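Local coordinates for protein isocitrate dehydrogenase [NAD] subunit 1 (Saccharomyces cerevisiae, PDB 3BLX) that contributes one of the two subunit types of the octameric mitochondrial enzyme that oxidises isocitrate to 2-oxoglutarate with NAD+ in the citric acid cycle, and also binds RNA, at residues F110-G115 with A249-P254; N131-F136 with R156-R161; L278-Q283 with T325-G330. One frame throughout, in Å; residues are numbered along the deposited sequence.

How the interactions relate
Interaction 1 joins the end of strand 105-111 to the end of helix 237-251 and is partly buried, with one isoleucine packed on backbone. Interaction 2, also partly buried, lies on the opposite side of the chain's centre, where a loop meets the first turns of helix 156-172; its chemistry is polar and charged, beside an arginine that probably binds substrate. Interaction 3 lies at the surface and brings together two loops through an isoleucine and an arginine. The centres of interactions 1 and 3 are about 15 Å apart, and the two touch where Pro254 packs on Leu278. Interaction 2 is nested in the sequence loop that interaction 1 closes, yet their nearest atoms stay about 14 Å apart.

Interaction 1: residues F110-G115 with A249-P254; sequences FKSLKG and ALIGGP
Ile251 at the end of helix 237-251 packs on the backbone of Phe110, Lys111 and Ser112, where strand 105-111 runs out of the mixed sheet. The helix finishes in a Schellman motif: Gly252 leaves the helical conformation with positive phi, 112°, and its N bonds back to Ala249 O at 3.2 Å. The isoleucine just before that glycine carries the contact. Its CG1 branch is set between the backbone N and the carbonyl carbon (chi1 60°), which leaves CG2 anti to the carbonyl carbon and aimed at the strand end. That methyl, Ile251 CG2, comes closest to Ser112 N, at 3.6 Å, and lies 3.8 Å from Lys111 C. The other branch ends in CD1, 4.0 Å from Lys111 O. Around this grip, Phe110 also packs on Leu125 and Val127 of strand 124-130, and Leu256 adds to the packing on Ile251. Across the helix end, Leu250 packs on Tyr126 of the neighbouring subunit 2 chain, so the join sits close to a subunit interface. Ser112 OG is hydrogen-bonded to Ile123 N, and that hydroxyl also lies 3.8 Å from a methyl, Ile251 CG2.

Interaction 2: residues N131-F136 with R156-R161; sequences NTEGEF and RPKTER
Lys158 lays its aliphatic stem against the carboxylate of Glu133, with CB 3.2 Å from Glu133 OE1 and CD 3.4 Å from the same oxygen. The lysine chain is bent at chi2 (87°) and again at chi4, a course that carries the ammonium past the carboxylate to Thr132. There Lys158 NZ gives a weak hydrogen bond to Thr132 OG1 at 3.4 Å. NZ and Glu133 OE1 form a salt bridge that is long, 4.0 Å, and the carboxylate meets mainly methylene groups of the lysine; the same OE1 is hydrogen-bonded to Thr155 OG1, just ahead of the helix. Thr132 OG1 has a stronger partner in Glu130 OE2. Arg161, one turn further along helix 156-172, comes at the threonine from the opposite direction. Its NH2 lies 3.5 Å from Thr132 OG1, which sits at the edge of the guanidinium and near its plane. The other end of that guanidinium, NH1, makes a salt bridge with Asp102, and Tyr104 adds a cation-pi contact. An alanine in place of Lys158 is likely to leave Glu133 without the ammonium beside it, strip Thr132 OG1 of its weak ammonium donor and open a gap where the methylenes covered the carboxylate. The Thr132 side chain is about 4 Å from that of Arg98 at their nearest atoms, and Arg98 NE is hydrogen-bonded to Asn131 O. A loop and helix start that meet in this way flank Arg98, which by similarity binds substrate together with Arg129, as in the isocitrate and isopropylmalate dehydrogenase family.

Interaction 3: residues L278-Q283 with T325-G330; sequences LDIKGQ and TTRDIG
Ile280 is the first residue of 278-283 to meet the other loop, and it does so with both branches. Its CD1 reaches Asp328 CB at 4.2 Å, while CB and CG2 run beside the outstretched side chain of Arg327. The two side chains run antiparallel alongside each other, and Ile280 CG2 lies 3.8 Å from Arg327 CD. The closer approach of that methyl to the guanidinium is a doubtful detail of the model, so the placing of the branch is approximate. Arg327 can lie along the isoleucine because its chain is extended from CG to NE (chi2 -179°), and this carries the guanidinium past Ile280 to the backbone beyond. Next comes Lys281, whose own side chain leaves from the far side of the backbone; what meets the arginine is its peptide N, 3.6 Å from Arg327 NH2, in the plane of the guanidinium and at its edge.

On the other side the contact rests on a short 3-10 turn at 327-328. Asp328 OD1 is hydrogen-bonded to Asn287 ND2, and Arg327 packs on Val285 as well, so the residues leading into helix 289-302 share in the join. The loop from strand 267-269 to helix 289-302 and the loop from helix 306-320 to helix 335-347 are thus brought together at the protein surface. Arg327 NH2 and the peptide N of Lys281 are both donors, and neither can accept from the other. With one isoleucine methyl beside the arginine chain and the other on Asp328 CB, the contact therefore probably rests on van der Waals packing more than on pairing of charges.

Interaction 1: residues F110-G115 with A249-P254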
loop_
_atom_site.group_PDB
_atom_site.type_symbol
_atom_site.label_atom_id
_atom_site.label_comp_id
_atom_site.label_asym_id
_atom_site.label_seq_id
_atom_site.Cartn_x
_atom_site.Cartn_y
_atom_site.Cartn_z
ATOM N N PHE E 110 -30.832 23.345 6.646
ATOM C CA PHE E 110 -31.904 24.037 7.346
ATOM C C PHE E 110 -32.704 24.969 6.420
ATOM O O PHE E 110 -32.440 26.171 6.355
ATOM C CB PHE E 110 -31.331 24.804 8.531
ATOM C CG PHE E 110 -30.581 23.948 9.469
ATOM C CD1 PHE E 110 -29.195 23.902 9.414
ATOM C CD2 PHE E 110 -31.253 23.165 10.400
ATOM C CE1 PHE E 110 -28.474 23.111 10.290
ATOM C CE2 PHE E 110 -30.549 22.361 11.267
ATOM C CZ PHE E 110 -29.143 22.331 11.217
ATOM N N LYS E 111 -33.658 24.403 5.685
ATOM C CA LYS E 111 -34.554 25.211 4.873
ATOM C C LYS E 111 -35.931 25.290 5.514
ATOM O O LYS E 111 -36.524 24.255 5.857
ATOM C CB LYS E 111 -34.684 24.660 3.453
ATOM C CG LYS E 111 -35.002 25.747 2.436
ATOM C CD LYS E 111 -34.954 25.231 1.023
ATOM C CE LYS E 111 -35.395 26.304 0.042
ATOM N NZ LYS E 111 -35.500 25.758 -1.350
ATOM N N SER E 112 -36.432 26.518 5.666
ATOM C CA SER E 112 -37.812 26.760 6.124
ATOM C C SER E 112 -38.877 26.113 5.205
ATOM O O SER E 112 -38.736 26.089 3.977
ATOM C CB SER E 112 -38.073 28.264 6.260
ATOM O OG SER E 112 -37.676 28.769 7.531
ATOM N N LEU E 113 -39.940 25.584 5.802
ATOM C CA LEU E 113 -40.978 24.912 5.024
ATOM C C LEU E 113 -42.251 25.745 4.897
ATOM O O LEU E 113 -42.646 26.431 5.848
ATOM C CB LEU E 113 -41.302 23.564 5.642
ATOM C CG LEU E 113 -40.222 22.510 5.445
ATOM C CD1 LEU E 113 -39.890 21.868 6.784
ATOM C CD2 LEU E 113 -40.668 21.478 4.412
ATOM N N LYS E 114 -42.895 25.651 3.731
ATOM C CA LYS E 114 -43.988 26.546 3.366
ATOM C C LYS E 114 -45.115 26.624 4.402
ATOM O O LYS E 114 -45.586 27.720 4.721
ATOM C CB LYS E 114 -44.563 26.207 1.987
ATOM C CG LYS E 114 -45.229 27.414 1.313
ATOM C CD LYS E 114 -46.656 27.100 0.831
ATOM C CE LYS E 114 -46.703 26.481 -0.566
ATOM N NZ LYS E 114 -46.654 27.516 -1.647
ATOM N N GLY E 115 -45.556 25.490 4.942
ATOM C CA GLY E 115 -46.651 25.562 5.897
ATOM C C GLY E 115 -46.332 25.383 7.380
ATOM O O GLY E 115 -47.139 24.803 8.122
ATOM N N ALA E 249 -34.217 24.743 15.601
ATOM C CA ALA E 249 -35.237 25.598 16.201
ATOM C C ALA E 249 -35.774 26.637 15.214
ATOM O O ALA E 249 -36.994 26.783 15.073
ATOM C CB ALA E 249 -34.729 26.260 17.463
ATOM N N LEU E 250 -34.876 27.343 14.525
ATOM C CA LEU E 250 -35.265 28.323 13.493
ATOM C C LEU E 250 -36.330 27.871 12.452
ATOM O O LEU E 250 -37.125 28.695 12.000
ATOM C CB LEU E 250 -34.022 28.812 12.751
ATOM C CG LEU E 250 -33.314 30.094 13.168
ATOM C CD1 LEU E 250 -33.583 30.472 14.610
ATOM C CD2 LEU E 250 -31.843 29.881 12.929
ATOM N N ILE E 251 -36.337 26.588 12.059
ATOM C CA ILE E 251 -37.220 26.133 10.980
ATOM C C ILE E 251 -38.369 25.261 11.475
ATOM O O ILE E 251 -39.137 24.727 10.676
ATOM C CB ILE E 251 -36.460 25.332 9.882
ATOM C CG1 ILE E 251 -35.792 24.092 10.487
ATOM C CG2 ILE E 251 -35.463 26.203 9.144
ATOM C CD1 ILE E 251 -35.679 22.915 9.524
ATOM N N GLY E 252 -38.470 25.081 12.785
ATOM C CA GLY E 252 -39.593 24.366 13.353
ATOM C C GLY E 252 -39.296 23.017 13.989
ATOM O O GLY E 252 -40.210 22.222 14.249
ATOM N N GLY E 253 -38.020 22.736 14.229
ATOM C CA GLY E 253 -37.636 21.542 14.960
ATOM C C GLY E 253 -36.885 20.491 14.163
ATOM O O GLY E 253 -36.901 20.501 12.939
ATOM N N PRO E 254 -36.262 19.550 14.877
ATOM C CA PRO E 254 -35.411 18.471 14.378
ATOM C C PRO E 254 -36.109 17.625 13.335
ATOM O O PRO E 254 -35.441 17.035 12.498
ATOM C CB PRO E 254 -35.190 17.597 15.619
ATOM C CG PRO E 254 -35.574 18.420 16.764
ATOM C CD PRO E 254 -36.612 19.359 16.292
#

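Interaction 2: residues N131-F136 with R156-R161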
loop_
_atom_site.group_PDB
_atom_site.type_symbol
_atom_site.label_atom_id
_atom_site.label_comp_id
_atom_site.label_asym_id
_atom_site.label_seq_id
_atom_site.Cartn_x
_atom_site.Cartn_y
_atom_site.Cartn_z
ATOM N N ASN E 131 -15.843 15.967 11.117
ATOM C CA ASN E 131 -16.319 14.813 11.882
ATOM C C ASN E 131 -15.254 13.774 12.333
ATOM O O ASN E 131 -15.603 12.672 12.764
ATOM C CB ASN E 131 -17.470 14.132 11.100
ATOM C CG ASN E 131 -18.169 13.033 11.897
ATOM O OD1 ASN E 131 -18.649 13.244 13.022
ATOM N ND2 ASN E 131 -18.231 11.847 11.310
ATOM N N THR E 132 -13.969 14.103 12.272
ATOM C CA THR E 132 -12.982 13.087 12.632
ATOM C C THR E 132 -11.973 13.501 13.701
ATOM O O THR E 132 -11.187 12.678 14.163
ATOM C CB THR E 132 -12.215 12.543 11.390
ATOM O OG1 THR E 132 -11.586 13.619 10.684
ATOM C CG2 THR E 132 -13.146 11.832 10.452
ATOM N N GLU E 133 -12.040 14.762 14.110
ATOM C CA GLU E 133 -11.002 15.389 14.919
ATOM C C GLU E 133 -11.653 16.207 16.028
ATOM O O GLU E 133 -12.857 16.164 16.188
ATOM C CB GLU E 133 -10.261 16.361 14.027
ATOM C CG GLU E 133 -8.824 16.358 14.167
ATOM C CD GLU E 133 -8.182 17.141 13.034
ATOM O OE1 GLU E 133 -7.165 16.641 12.502
ATOM O OE2 GLU E 133 -8.709 18.232 12.660
ATOM N N GLY E 134 -10.859 16.991 16.753
ATOM C CA GLY E 134 -11.366 17.792 17.846
ATOM C C GLY E 134 -12.060 16.938 18.888
ATOM O O GLY E 134 -11.450 16.054 19.498
ATOM N N GLU E 135 -13.344 17.211 19.070
ATOM C CA GLU E 135 -14.192 16.481 20.005
ATOM C C GLU E 135 -14.125 14.961 19.803
ATOM O O GLU E 135 -14.159 14.195 20.760
ATOM C CB GLU E 135 -15.642 16.976 19.885
ATOM C CG GLU E 135 -16.591 16.402 20.924
ATOM C CD GLU E 135 -17.896 17.185 21.058
ATOM O OE1 GLU E 135 -17.882 18.431 20.913
ATOM O OE2 GLU E 135 -18.934 16.540 21.337
ATOM N N PHE E 136 -13.989 14.529 18.554
ATOM C CA PHE E 136 -14.098 13.119 18.211
ATOM C C PHE E 136 -12.801 12.303 18.204
ATOM O O PHE E 136 -12.834 11.121 17.848
ATOM C CB PHE E 136 -14.783 12.965 16.865
ATOM C CG PHE E 136 -16.124 13.602 16.816
ATOM C CD1 PHE E 136 -16.387 14.606 15.905
ATOM C CD2 PHE E 136 -17.131 13.208 17.700
ATOM C CE1 PHE E 136 -17.648 15.200 15.876
ATOM C CE2 PHE E 136 -18.376 13.805 17.674
ATOM C CZ PHE E 136 -18.643 14.790 16.765
ATOM N N ARG E 156 -3.808 20.182 9.878
ATOM C CA ARG E 156 -4.028 20.884 8.631
ATOM C C ARG E 156 -4.612 19.986 7.524
ATOM O O ARG E 156 -5.495 20.405 6.774
ATOM C CB ARG E 156 -2.763 21.659 8.185
ATOM C CG ARG E 156 -1.966 21.055 7.051
ATOM C CD ARG E 156 -0.843 22.000 6.586
ATOM N NE ARG E 156 -1.342 23.313 6.171
ATOM C CZ ARG E 156 -1.157 24.444 6.862
ATOM N NH1 ARG E 156 -0.451 24.442 8.016
ATOM N NH2 ARG E 156 -1.673 25.589 6.397
ATOM N N PRO E 157 -4.155 18.733 7.425
ATOM C CA PRO E 157 -4.781 17.906 6.380
ATOM C C PRO E 157 -6.276 17.684 6.623
ATOM O O PRO E 157 -7.055 17.768 5.674
ATOM C CB PRO E 157 -4.026 16.569 6.471
ATOM C CG PRO E 157 -2.752 16.894 7.203
ATOM C CD PRO E 157 -3.098 18.006 8.152
ATOM N N LYS E 158 -6.678 17.406 7.861
ATOM C CA LYS E 158 -8.102 17.259 8.125
ATOM C C LYS E 158 -8.840 18.566 7.839
ATOM O O LYS E 158 -9.942 18.545 7.286
ATOM C CB LYS E 158 -8.390 16.770 9.544
ATOM C CG LYS E 158 -8.641 15.290 9.649
ATOM C CD LYS E 158 -7.368 14.488 9.822
ATOM C CE LYS E 158 -7.683 13.043 10.230
ATOM N NZ LYS E 158 -8.353 12.954 11.570
ATOM N N THR E 159 -8.249 19.709 8.174
ATOM C CA THR E 159 -8.990 20.943 7.918
ATOM C C THR E 159 -8.999 21.383 6.455
ATOM O O THR E 159 -9.910 22.076 6.008
ATOM C CB THR E 159 -8.744 22.093 8.963
ATOM O OG1 THR E 159 -8.424 23.305 8.286
ATOM C CG2 THR E 159 -7.667 21.759 9.872
ATOM N N GLU E 160 -8.004 20.946 5.702
ATOM C CA GLU E 160 -8.009 21.162 4.258
ATOM C C GLU E 160 -9.137 20.389 3.563
ATOM O O GLU E 160 -9.850 20.953 2.726
ATOM C CB GLU E 160 -6.649 20.809 3.657
ATOM C CG GLU E 160 -5.570 21.891 3.890
ATOM C CD GLU E 160 -4.205 21.517 3.273
ATOM O OE1 GLU E 160 -4.128 20.492 2.544
ATOM O OE2 GLU E 160 -3.213 22.246 3.527
ATOM N N ARG E 161 -9.289 19.105 3.900
ATOM C CA ARG E 161 -10.403 18.296 3.395
ATOM C C ARG E 161 -11.735 18.991 3.628
ATOM O O ARG E 161 -12.567 19.105 2.710
ATOM C CB ARG E 161 -10.500 16.975 4.131
ATOM C CG ARG E 161 -9.999 15.834 3.412
ATOM C CD ARG E 161 -10.557 14.537 3.999
ATOM N NE ARG E 161 -10.532 14.442 5.463
ATOM C CZ ARG E 161 -10.433 13.275 6.094
ATOM N NH1 ARG E 161 -10.299 12.177 5.370
ATOM N NH2 ARG E 161 -10.428 13.197 7.416
#

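Interaction 3: residues L278-Q283 with T325-G330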
loop_
_atom_site.group_PDB
_atom_site.type_symbol
_atom_site.label_atom_id
_atom_site.label_comp_id
_atom_site.label_asym_id
_atom_site.label_seq_id
_atom_site.Cartn_x
_atom_site.Cartn_y
_atom_site.Cartn_z
ATOM N N LEU E 278 -36.771 15.879 19.408
ATOM C CA LEU E 278 -37.885 15.051 18.948
ATOM C C LEU E 278 -38.230 14.024 20.010
ATOM O O LEU E 278 -37.974 12.821 19.850
ATOM C CB LEU E 278 -37.602 14.387 17.597
ATOM C CG LEU E 278 -38.415 14.975 16.436
ATOM C CD1 LEU E 278 -39.637 14.110 16.116
ATOM C CD2 LEU E 278 -38.830 16.450 16.686
ATOM N N ASP E 279 -38.781 14.542 21.110
ATOM C CA ASP E 279 -39.424 13.741 22.141
ATOM C C ASP E 279 -40.712 13.206 21.516
ATOM O O ASP E 279 -40.690 12.199 20.778
ATOM C CB ASP E 279 -39.768 14.580 23.388
ATOM C CG ASP E 279 -38.644 15.528 23.810
ATOM O OD1 ASP E 279 -37.750 15.828 22.985
ATOM O OD2 ASP E 279 -38.665 15.990 24.979
ATOM N N ILE E 280 -41.819 13.919 21.771
ATOM C CA ILE E 280 -43.150 13.471 21.354
ATOM C C ILE E 280 -43.193 11.942 21.482
ATOM O O ILE E 280 -43.230 11.210 20.476
ATOM C CB ILE E 280 -43.538 13.938 19.889
ATOM C CG1 ILE E 280 -42.303 14.353 19.061
ATOM C CG2 ILE E 280 -44.577 15.070 19.911
ATOM C CD1 ILE E 280 -41.856 15.827 19.234
ATOM N N LYS E 281 -43.125 11.451 22.718
ATOM C CA LYS E 281 -43.068 10.009 22.882
ATOM C C LYS E 281 -44.475 9.433 22.880
ATOM O O LYS E 281 -45.338 9.827 23.664
ATOM C CB LYS E 281 -42.237 9.556 24.094
ATOM C CG LYS E 281 -41.274 8.384 23.752
ATOM C CD LYS E 281 -41.989 7.235 22.966
ATOM C CE LYS E 281 -41.057 6.070 22.521
ATOM N NZ LYS E 281 -41.774 5.047 21.666
ATOM N N GLY E 282 -44.685 8.532 21.935
ATOM C CA GLY E 282 -45.926 7.815 21.789
ATOM C C GLY E 282 -45.754 6.950 20.555
ATOM O O GLY E 282 -44.758 7.066 19.844
ATOM N N GLN E 283 -46.720 6.084 20.287
ATOM C CA GLN E 283 -46.690 5.238 19.093
ATOM C C GLN E 283 -47.226 5.975 17.852
ATOM O O GLN E 283 -48.238 6.673 17.915
ATOM C CB GLN E 283 -47.491 3.954 19.325
ATOM C CG GLN E 283 -46.939 3.053 20.414
ATOM C CD GLN E 283 -45.442 2.888 20.300
ATOM O OE1 GLN E 283 -44.896 2.806 19.195
ATOM N NE2 GLN E 283 -44.762 2.852 21.444
ATOM N N THR E 325 -50.822 16.782 8.400
ATOM C CA THR E 325 -49.576 17.132 9.053
ATOM C C THR E 325 -49.460 16.442 10.420
ATOM O O THR E 325 -50.457 16.171 11.089
ATOM C CB THR E 325 -49.526 18.660 9.163
ATOM O OG1 THR E 325 -48.775 19.175 8.065
ATOM C CG2 THR E 325 -48.919 19.131 10.469
ATOM N N THR E 326 -48.234 16.133 10.822
ATOM C CA THR E 326 -47.974 15.423 12.072
ATOM C C THR E 326 -48.028 16.382 13.292
ATOM O O THR E 326 -48.037 17.607 13.131
ATOM C CB THR E 326 -46.634 14.631 11.944
ATOM O OG1 THR E 326 -46.589 13.562 12.893
ATOM C CG2 THR E 326 -45.454 15.532 12.118
ATOM N N ARG E 327 -48.080 15.854 14.511
ATOM C CA ARG E 327 -48.397 16.725 15.664
ATOM C C ARG E 327 -47.382 17.808 16.055
ATOM O O ARG E 327 -47.740 18.788 16.707
ATOM C CB ARG E 327 -48.820 15.915 16.905
ATOM C CG ARG E 327 -47.687 15.445 17.779
ATOM C CD ARG E 327 -48.217 14.626 18.955
ATOM N NE ARG E 327 -47.139 14.069 19.778
ATOM C CZ ARG E 327 -47.322 13.234 20.802
ATOM N NH1 ARG E 327 -48.548 12.846 21.141
ATOM N NH2 ARG E 327 -46.275 12.781 21.490
ATOM N N ASP E 328 -46.131 17.647 15.648
ATOM C CA ASP E 328 -45.074 18.572 16.056
ATOM C C ASP E 328 -45.024 19.845 15.222
ATOM O O ASP E 328 -44.396 20.829 15.633
ATOM C CB ASP E 328 -43.715 17.880 16.016
ATOM C CG ASP E 328 -43.577 16.933 14.825
ATOM O OD1 ASP E 328 -42.934 17.339 13.819
ATOM O OD2 ASP E 328 -44.114 15.790 14.904
ATOM N N ILE E 329 -45.654 19.823 14.053
ATOM C CA ILE E 329 -45.800 21.046 13.263
ATOM C C ILE E 329 -47.248 21.519 13.241
ATOM O O ILE E 329 -47.673 22.188 12.308
ATOM C CB ILE E 329 -45.252 20.899 11.839
ATOM C CG1 ILE E 329 -45.781 19.622 11.194
ATOM C CG2 ILE E 329 -43.743 20.886 11.855
ATOM C CD1 ILE E 329 -45.391 19.500 9.729
ATOM N N GLY E 330 -47.995 21.152 14.279
ATOM C CA GLY E 330 -49.323 21.696 14.499
ATOM C C GLY E 330 -50.496 20.889 13.967
ATOM O O GLY E 330 -51.649 21.298 14.071
#